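Local coordinates for molinate hydrolase (Gulosibacter molinativorax, PDB 4UB9) that hydrolyses the thiocarbamate herbicide molinate as a zinc-dependent member of the amidohydrolase family, at the interface of chains A and B and the interface of chains A and C. Sequence-based numbering; all coordinates share one arbitrary frame. Chains: chain A/B/C, Molinate hydrolase.

Contact 1: the interface of chains A and B. Residues chain A 109, 113, 380-381, 383-384; chain B 193, 196-199.
A:Asp384 turns its carboxylate onto the first residues of helix 198-209 of chain B, while A:Glu113 grips B:Ser197 just before it. The side chains of A:Asp384 and B:Thr199 run alongside each other, antiparallel. A:Asp384 OD1 takes two bonds: the B:Thr199 backbone N donates at 2.8 Å to the syn lone pair, and the hydroxyl OG1 approaches nearly along the C-O axis. The other oxygen, OD2, accepts from the B:Arg198 backbone N at 2.8 Å, on the syn side but 18° out of the carboxylate plane. The carboxylate thus caps the helix N-terminus, where the helix dipole would favour its negative charge. A:Glu113 uses the syn lone pairs of both oxygens. OE1 meets B:Ser197 OG at 2.8 Å and OE2 meets its backbone N at 2.8 Å. B:Ser197 OG sits between its own backbone N and carbonyl carbon (chi1 62°), which brings it to OE1. B:Ser197 CB, which carries the hydroxyl, packs on A:Ile381 CD1 at 3.6 Å. A:Arg109 NH1 donates to the B:Met196 carbonyl O at 3.1 Å, though its fine position is doubtful. The patch would help hold this loop and helix start against chain A, if this two-fold interface of the deposited assembly is biological.

Contact 2: the interface of chains A and C. Residues chain A 218-221; chain C 286-287, 309.
C:Leu286 and C:Glu287 face A:Thr218 to A:Pro221 across a two-fold interface between copies of this amidohydrolase. It is an interface of the deposited assembly, which may or may not be the biological one. On chain C these residues begin helix 286-294. On chain A the stretch runs from the end of 3-10 helix 214-218 into helix 221-232. The C:Leu286 side chain can be followed outward. CB lies 4.0 Å from the A:Thr218 carbonyl O. CG is slightly nearer to the same oxygen. At the tip, CD1 comes to 3.5 Å from A:Thr218 O and also packs on A:Pro220 CD at 3.9 Å. CG is anti to the carbonyl carbon (chi1 -64°) and CD1 continues the extended chain, which carries this methyl to the proline. The leucine runs alongside the proline ring, parallel to it. C:Ala309 CB approaches the A:Thr218 carbonyl O as well. Polar contact passes through water. Water 1 is 2.6 Å from A:Thr218 O and 2.9 Å from the C:Leu286 backbone N. The C:Glu287 backbone N-H donates to water 2 at 2.9 Å, and this water has a longer link to A:Leu219 O. C:Glu287 is bent at chi2 (-56°). It reaches tip to tip toward A:Pro221, with its carboxylate carbon CD 3.9 Å from the ring CD.

Contact 3: the interface of chains A and B. Residues chain A 120-123, 149-150, 153, 207; chain B 492-493.
B:Asn493, in the C-terminal tail of chain B, docks on chain A between helices 122-135 and 148-159, in an interface of the deposited assembly that may not be the biological one. It is the tightly packed part. Its amide is gripped at both ends. OD1 accepts from the A:Tyr123 backbone N at 2.9 Å, nearly along the C=O axis. ND2 donates to A:Glu149 OE2 at 2.8 Å, with OE2 near the amide plane. The carboxylate is turned 65° from the amide and is met on its anti side. A:Glu149 reaches ND2 with an extended chain, its CG anti to the backbone N (chi1 178°). The pair of bonds, one donor and one acceptor, supports this orientation of the amide. Apolar atoms close around it. B:Asn493 CB touches A:Tyr123 CD1 at 3.8 Å and A:Ile153 CD1 at 3.9 Å, while A:Pro150 CB packs against CG. The A:Tyr123 ring presents its edge to OD1. The packing is looser at B:Ala492. Its methyl CB is 4.4 Å from A:Met207 SD and 4.1 Å from A:Tyr122 CD2. A:Met207 CE lies over one face of the A:Tyr122 ring, toward the rim. A:Gly120 N donates to the B:Ala492 carbonyl O at 2.8 Å from above the carbonyl plane, 55° out of it.

Contact 1: the interface of chains A and B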
loop_
_atom_site.group_PDB
_atom_site.type_symbol
_atom_site.label_atom_id
_atom_site.label_comp_id
_atom_site.label_asym_id
_atom_site.label_seq_id
_atom_site.Cartn_x
_atom_site.Cartn_y
_atom_site.Cartn_z
ATOM N N ARG A 109 -1.002 -2.327 14.360
ATOM C CA ARG A 109 -1.395 -3.694 14.054
ATOM C C ARG A 109 -2.270 -4.272 15.142
ATOM O O ARG A 109 -2.106 -3.928 16.293
ATOM C CB ARG A 109 -0.194 -4.605 13.973
ATOM C CG ARG A 109 0.892 -4.127 13.082
ATOM C CD ARG A 109 2.193 -4.908 13.264
ATOM N NE ARG A 109 3.121 -4.403 12.274
ATOM C CZ ARG A 109 3.228 -4.907 11.051
ATOM N NH1 ARG A 109 2.514 -5.970 10.700
ATOM N NH2 ARG A 109 4.043 -4.338 10.151
ATOM N N GLU A 113 -7.676 -8.742 14.362
ATOM C CA GLU A 113 -7.579 -10.029 15.057
ATOM C C GLU A 113 -8.162 -9.941 16.445
ATOM O O GLU A 113 -8.943 -10.796 16.864
ATOM C CB GLU A 113 -6.146 -10.579 15.104
ATOM C CG GLU A 113 -5.128 -9.690 15.806
ATOM C CD GLU A 113 -3.691 -9.987 15.388
ATOM O OE1 GLU A 113 -3.026 -10.842 16.038
ATOM O OE2 GLU A 113 -3.194 -9.318 14.447
ATOM N N ASP A 380 -0.511 -11.702 21.586
ATOM C CA ASP A 380 0.151 -11.887 20.273
ATOM C C ASP A 380 0.898 -10.642 19.829
ATOM O O ASP A 380 1.950 -10.726 19.181
ATOM C CB ASP A 380 -0.814 -12.305 19.157
ATOM C CG ASP A 380 -1.146 -13.759 19.176
ATOM O OD1 ASP A 380 -0.339 -14.586 19.654
ATOM O OD2 ASP A 380 -2.226 -14.097 18.665
ATOM N N ILE A 381 0.347 -9.482 20.151
ATOM C CA ILE A 381 0.992 -8.195 19.796
ATOM C C ILE A 381 2.164 -7.878 20.720
ATOM O O ILE A 381 3.196 -7.378 20.286
ATOM C CB ILE A 381 -0.024 -7.034 19.842
ATOM C CG1 ILE A 381 -1.065 -7.196 18.729
ATOM C CG2 ILE A 381 0.650 -5.664 19.731
ATOM C CD1 ILE A 381 -0.552 -6.759 17.376
ATOM N N GLU A 383 3.921 -10.126 22.176
ATOM C CA GLU A 383 4.881 -11.145 21.801
ATOM C C GLU A 383 5.790 -10.682 20.638
ATOM O O GLU A 383 6.885 -11.148 20.500
ATOM C CB GLU A 383 4.119 -12.431 21.429
ATOM C CG GLU A 383 4.982 -13.659 21.296
ATOM C CD GLU A 383 5.609 -14.081 22.639
ATOM O OE1 GLU A 383 4.970 -13.926 23.704
ATOM O OE2 GLU A 383 6.786 -14.499 22.622
ATOM N N ASP A 384 5.296 -9.792 19.786
ATOM C CA ASP A 384 6.100 -9.239 18.680
ATOM C C ASP A 384 7.196 -8.299 19.138
ATOM O O ASP A 384 8.097 -7.994 18.368
ATOM C CB ASP A 384 5.246 -8.392 17.706
ATOM C CG ASP A 384 4.350 -9.220 16.770
ATOM O OD1 ASP A 384 4.251 -10.460 16.897
ATOM O OD2 ASP A 384 3.718 -8.579 15.890
ATOM N N ARG B 193 -0.156 -9.026 6.457
ATOM C CA ARG B 193 0.930 -8.895 7.430
ATOM C C ARG B 193 1.178 -7.478 7.827
ATOM O O ARG B 193 1.697 -7.237 8.909
ATOM C CB ARG B 193 2.249 -9.508 6.925
ATOM C CG ARG B 193 2.425 -10.924 7.431
ATOM C CD ARG B 193 3.712 -11.606 6.995
ATOM N NE ARG B 193 3.675 -13.043 7.312
ATOM C CZ ARG B 193 4.109 -13.614 8.434
ATOM N NH1 ARG B 193 4.623 -12.903 9.415
ATOM N NH2 ARG B 193 4.002 -14.926 8.574
ATOM N N MET B 196 -1.467 -7.049 10.963
ATOM C CA MET B 196 -1.689 -8.101 11.990
ATOM C C MET B 196 -0.388 -8.361 12.702
ATOM O O MET B 196 0.671 -7.937 12.228
ATOM C CB MET B 196 -2.186 -9.387 11.328
ATOM C CG MET B 196 -1.129 -10.065 10.482
ATOM S SD MET B 196 -1.761 -11.349 9.396
ATOM C CE MET B 196 -2.392 -12.478 10.636
ATOM N N SER B 197 -0.452 -9.019 13.852
ATOM C CA SER B 197 0.757 -9.357 14.579
ATOM C C SER B 197 1.543 -10.379 13.829
ATOM O O SER B 197 0.998 -11.261 13.160
ATOM C CB SER B 197 0.464 -9.910 15.966
ATOM O OG SER B 197 -0.270 -11.107 15.906
ATOM N N ARG B 198 2.846 -10.216 13.858
ATOM C CA ARG B 198 3.753 -11.183 13.218
ATOM C C ARG B 198 3.605 -12.537 13.930
ATOM O O ARG B 198 3.593 -13.579 13.308
ATOM C CB ARG B 198 5.184 -10.667 13.298
ATOM C CG ARG B 198 6.231 -11.582 12.708
ATOM C CD ARG B 198 7.602 -10.934 12.796
ATOM N NE ARG B 198 7.978 -10.392 14.122
ATOM C CZ ARG B 198 8.140 -11.074 15.254
ATOM N NH1 ARG B 198 7.941 -12.391 15.313
ATOM N NH2 ARG B 198 8.499 -10.415 16.346
ATOM N N THR B 199 3.435 -12.503 15.241
ATOM C CA THR B 199 3.321 -13.762 16.000
ATOM C C THR B 199 2.132 -14.593 15.479
ATOM O O THR B 199 2.233 -15.788 15.309
ATOM C CB THR B 199 3.118 -13.461 17.483
ATOM O OG1 THR B 199 4.237 -12.702 17.957
ATOM C CG2 THR B 199 2.986 -14.742 18.287
#

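Contact 2: the interface of chains A and C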
loop_
_atom_site.group_PDB
_atom_site.type_symbol
_atom_site.label_atom_id
_atom_site.label_comp_id
_atom_site.label_asym_id
_atom_site.label_seq_id
_atom_site.Cartn_x
_atom_site.Cartn_y
_atom_site.Cartn_z
ATOM N N THR A 218 -19.618 17.671 8.956
ATOM C CA THR A 218 -20.316 18.107 7.757
ATOM C C THR A 218 -21.595 18.923 8.037
ATOM O O THR A 218 -22.166 19.508 7.092
ATOM C CB THR A 218 -20.744 16.968 6.836
ATOM O OG1 THR A 218 -21.758 16.189 7.460
ATOM C CG2 THR A 218 -19.578 16.085 6.493
ATOM N N LEU A 219 -22.014 18.956 9.291
ATOM C CA LEU A 219 -23.354 19.427 9.648
ATOM C C LEU A 219 -23.377 20.825 10.146
ATOM O O LEU A 219 -22.366 21.327 10.632
ATOM C CB LEU A 219 -23.959 18.562 10.744
ATOM C CG LEU A 219 -24.158 17.071 10.419
ATOM C CD1 LEU A 219 -24.713 16.352 11.641
ATOM C CD2 LEU A 219 -25.060 16.855 9.221
ATOM N N PRO A 220 -24.543 21.494 10.019
ATOM C CA PRO A 220 -24.689 22.833 10.589
ATOM C C PRO A 220 -25.037 22.717 12.061
ATOM O O PRO A 220 -25.505 21.673 12.496
ATOM C CB PRO A 220 -25.830 23.440 9.778
ATOM C CG PRO A 220 -26.647 22.281 9.346
ATOM C CD PRO A 220 -25.721 21.097 9.238
ATOM N N PRO A 221 -24.825 23.781 12.821
ATOM C CA PRO A 221 -24.966 23.791 14.265
ATOM C C PRO A 221 -26.309 23.312 14.761
ATOM O O PRO A 221 -26.399 22.586 15.755
ATOM C CB PRO A 221 -24.799 25.272 14.628
ATOM C CG PRO A 221 -24.051 25.872 13.523
ATOM C CD PRO A 221 -24.342 25.068 12.292
ATOM N N LEU C 286 -20.077 22.845 4.915
ATOM C CA LEU C 286 -21.067 23.908 5.228
ATOM C C LEU C 286 -20.534 24.930 6.198
ATOM O O LEU C 286 -20.665 26.135 6.018
ATOM C CB LEU C 286 -22.330 23.322 5.827
ATOM C CG LEU C 286 -23.113 22.415 4.919
ATOM C CD1 LEU C 286 -24.359 21.871 5.625
ATOM C CD2 LEU C 286 -23.509 23.176 3.677
ATOM N N GLU C 287 -19.909 24.464 7.259
ATOM C CA GLU C 287 -19.333 25.403 8.238
ATOM C C GLU C 287 -18.170 26.200 7.657
ATOM O O GLU C 287 -17.930 27.339 8.028
ATOM C CB GLU C 287 -18.923 24.669 9.495
ATOM C CG GLU C 287 -20.093 24.402 10.410
ATOM C CD GLU C 287 -20.827 25.685 10.768
ATOM O OE1 GLU C 287 -20.254 26.614 11.444
ATOM O OE2 GLU C 287 -22.012 25.768 10.352
ATOM N N ALA C 309 -23.442 17.537 2.145
ATOM C CA ALA C 309 -24.573 17.966 2.957
ATOM C C ALA C 309 -25.205 19.192 2.290
ATOM O O ALA C 309 -24.482 20.036 1.745
ATOM C CB ALA C 309 -24.108 18.309 4.352
HETATM O O HOH W 1 -20.474 20.018 5.208
HETATM O O HOH W 2 -20.053 21.724 8.324
#

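Contact 3: the interface of chains A and B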
loop_
_atom_site.group_PDB
_atom_site.type_symbol
_atom_site.label_atom_id
_atom_site.label_comp_id
_atom_site.label_asym_id
_atom_site.label_seq_id
_atom_site.Cartn_x
_atom_site.Cartn_y
_atom_site.Cartn_z
ATOM N N GLY A 120 -18.700 -10.798 20.792
ATOM C CA GLY A 120 -19.586 -11.576 21.650
ATOM C C GLY A 120 -19.249 -11.393 23.132
ATOM O O GLY A 120 -20.092 -11.656 23.985
ATOM N N ASN A 121 -18.019 -10.976 23.423
ATOM C CA ASN A 121 -17.533 -10.875 24.789
ATOM C C ASN A 121 -16.868 -9.577 25.165
ATOM O O ASN A 121 -16.045 -9.524 26.085
ATOM C CB ASN A 121 -16.510 -11.982 25.051
ATOM C CG ASN A 121 -17.134 -13.338 25.189
ATOM O OD1 ASN A 121 -16.831 -14.234 24.407
ATOM N ND2 ASN A 121 -18.074 -13.472 26.096
ATOM N N TYR A 122 -17.174 -8.521 24.439
ATOM C CA TYR A 122 -16.439 -7.281 24.646
ATOM C C TYR A 122 -16.571 -6.810 26.092
ATOM O O TYR A 122 -15.584 -6.363 26.677
ATOM C CB TYR A 122 -16.884 -6.203 23.661
ATOM C CG TYR A 122 -16.599 -6.538 22.220
ATOM C CD1 TYR A 122 -15.331 -6.925 21.802
ATOM C CD2 TYR A 122 -17.589 -6.432 21.269
ATOM C CE1 TYR A 122 -15.067 -7.216 20.475
ATOM C CE2 TYR A 122 -17.347 -6.700 19.948
ATOM C CZ TYR A 122 -16.095 -7.097 19.538
ATOM O OH TYR A 122 -15.881 -7.380 18.210
ATOM N N TYR A 123 -17.752 -6.980 26.695
ATOM C CA TYR A 123 -17.935 -6.536 28.078
ATOM C C TYR A 123 -16.997 -7.291 29.022
ATOM O O TYR A 123 -16.522 -6.724 30.009
ATOM C CB TYR A 123 -19.382 -6.633 28.572
ATOM C CG TYR A 123 -19.949 -8.024 28.817
ATOM C CD1 TYR A 123 -20.424 -8.783 27.763
ATOM C CD2 TYR A 123 -19.985 -8.571 30.082
ATOM C CE1 TYR A 123 -20.904 -10.067 27.960
ATOM C CE2 TYR A 123 -20.513 -9.836 30.307
ATOM C CZ TYR A 123 -20.975 -10.581 29.236
ATOM O OH TYR A 123 -21.531 -11.831 29.421
ATOM N N GLU A 149 -21.831 0.527 24.237
ATOM C CA GLU A 149 -22.625 -0.594 24.719
ATOM C C GLU A 149 -21.857 -1.483 25.734
ATOM O O GLU A 149 -22.323 -1.664 26.852
ATOM C CB GLU A 149 -23.218 -1.398 23.540
ATOM C CG GLU A 149 -24.031 -2.639 23.931
ATOM C CD GLU A 149 -24.401 -3.527 22.728
ATOM O OE1 GLU A 149 -25.193 -3.069 21.884
ATOM O OE2 GLU A 149 -23.919 -4.675 22.617
ATOM N N PRO A 150 -20.700 -2.031 25.360
ATOM C CA PRO A 150 -20.052 -2.957 26.297
ATOM C C PRO A 150 -19.441 -2.277 27.500
ATOM O O PRO A 150 -19.387 -2.879 28.551
ATOM C CB PRO A 150 -18.954 -3.604 25.463
ATOM C CG PRO A 150 -18.762 -2.724 24.289
ATOM C CD PRO A 150 -20.069 -2.057 24.034
ATOM N N ILE A 153 -22.408 -1.895 29.934
ATOM C CA ILE A 153 -22.640 -3.220 30.545
ATOM C C ILE A 153 -21.633 -3.520 31.671
ATOM O O ILE A 153 -21.993 -3.975 32.752
ATOM C CB ILE A 153 -22.568 -4.339 29.512
ATOM C CG1 ILE A 153 -23.796 -4.239 28.603
ATOM C CG2 ILE A 153 -22.540 -5.706 30.186
ATOM C CD1 ILE A 153 -23.764 -5.111 27.364
ATOM N N MET A 207 -20.206 0.458 16.416
ATOM C CA MET A 207 -20.270 0.295 17.886
ATOM C C MET A 207 -19.324 1.245 18.660
ATOM O O MET A 207 -19.566 1.550 19.829
ATOM C CB MET A 207 -20.116 -1.163 18.324
ATOM C CG MET A 207 -18.718 -1.723 18.356
ATOM S SD MET A 207 -18.652 -3.267 19.314
ATOM C CE MET A 207 -16.850 -3.375 19.310
ATOM N N ALA B 492 -22.693 -8.623 19.645
ATOM C CA ALA B 492 -21.467 -8.036 20.217
ATOM C C ALA B 492 -21.183 -8.463 21.670
ATOM O O ALA B 492 -20.022 -8.651 22.078
ATOM C CB ALA B 492 -21.558 -6.524 20.147
ATOM N N ASN B 493 -22.256 -8.557 22.448
ATOM C CA ASN B 493 -22.153 -8.845 23.868
ATOM C C ASN B 493 -23.192 -9.866 24.286
ATOM O O ASN B 493 -24.323 -9.518 24.624
ATOM C CB ASN B 493 -22.298 -7.573 24.707
ATOM C CG ASN B 493 -21.177 -6.593 24.465
ATOM O OD1 ASN B 493 -20.053 -6.788 24.943
ATOM N ND2 ASN B 493 -21.454 -5.570 23.655
#

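Contact 1 and contact 3 belong to the same A-B interface, and their C-alpha centres lie about 23 Å apart. Contact 2 joins chain A to chain C. Its centre is about 40 Å from that of contact 1 and 32 Å from that of contact 3. Both A-B patches draw on helix 198-209, from opposite chains: its start from chain B in contact 1, and A:Met207 near its end in contact 3. Contact 3 also brings in residues close to the C-terminus of chain B. Chain A thus meets two neighbours through separate surfaces in the four-copy deposited assembly. The structure alone does not show whether this is the form in solution.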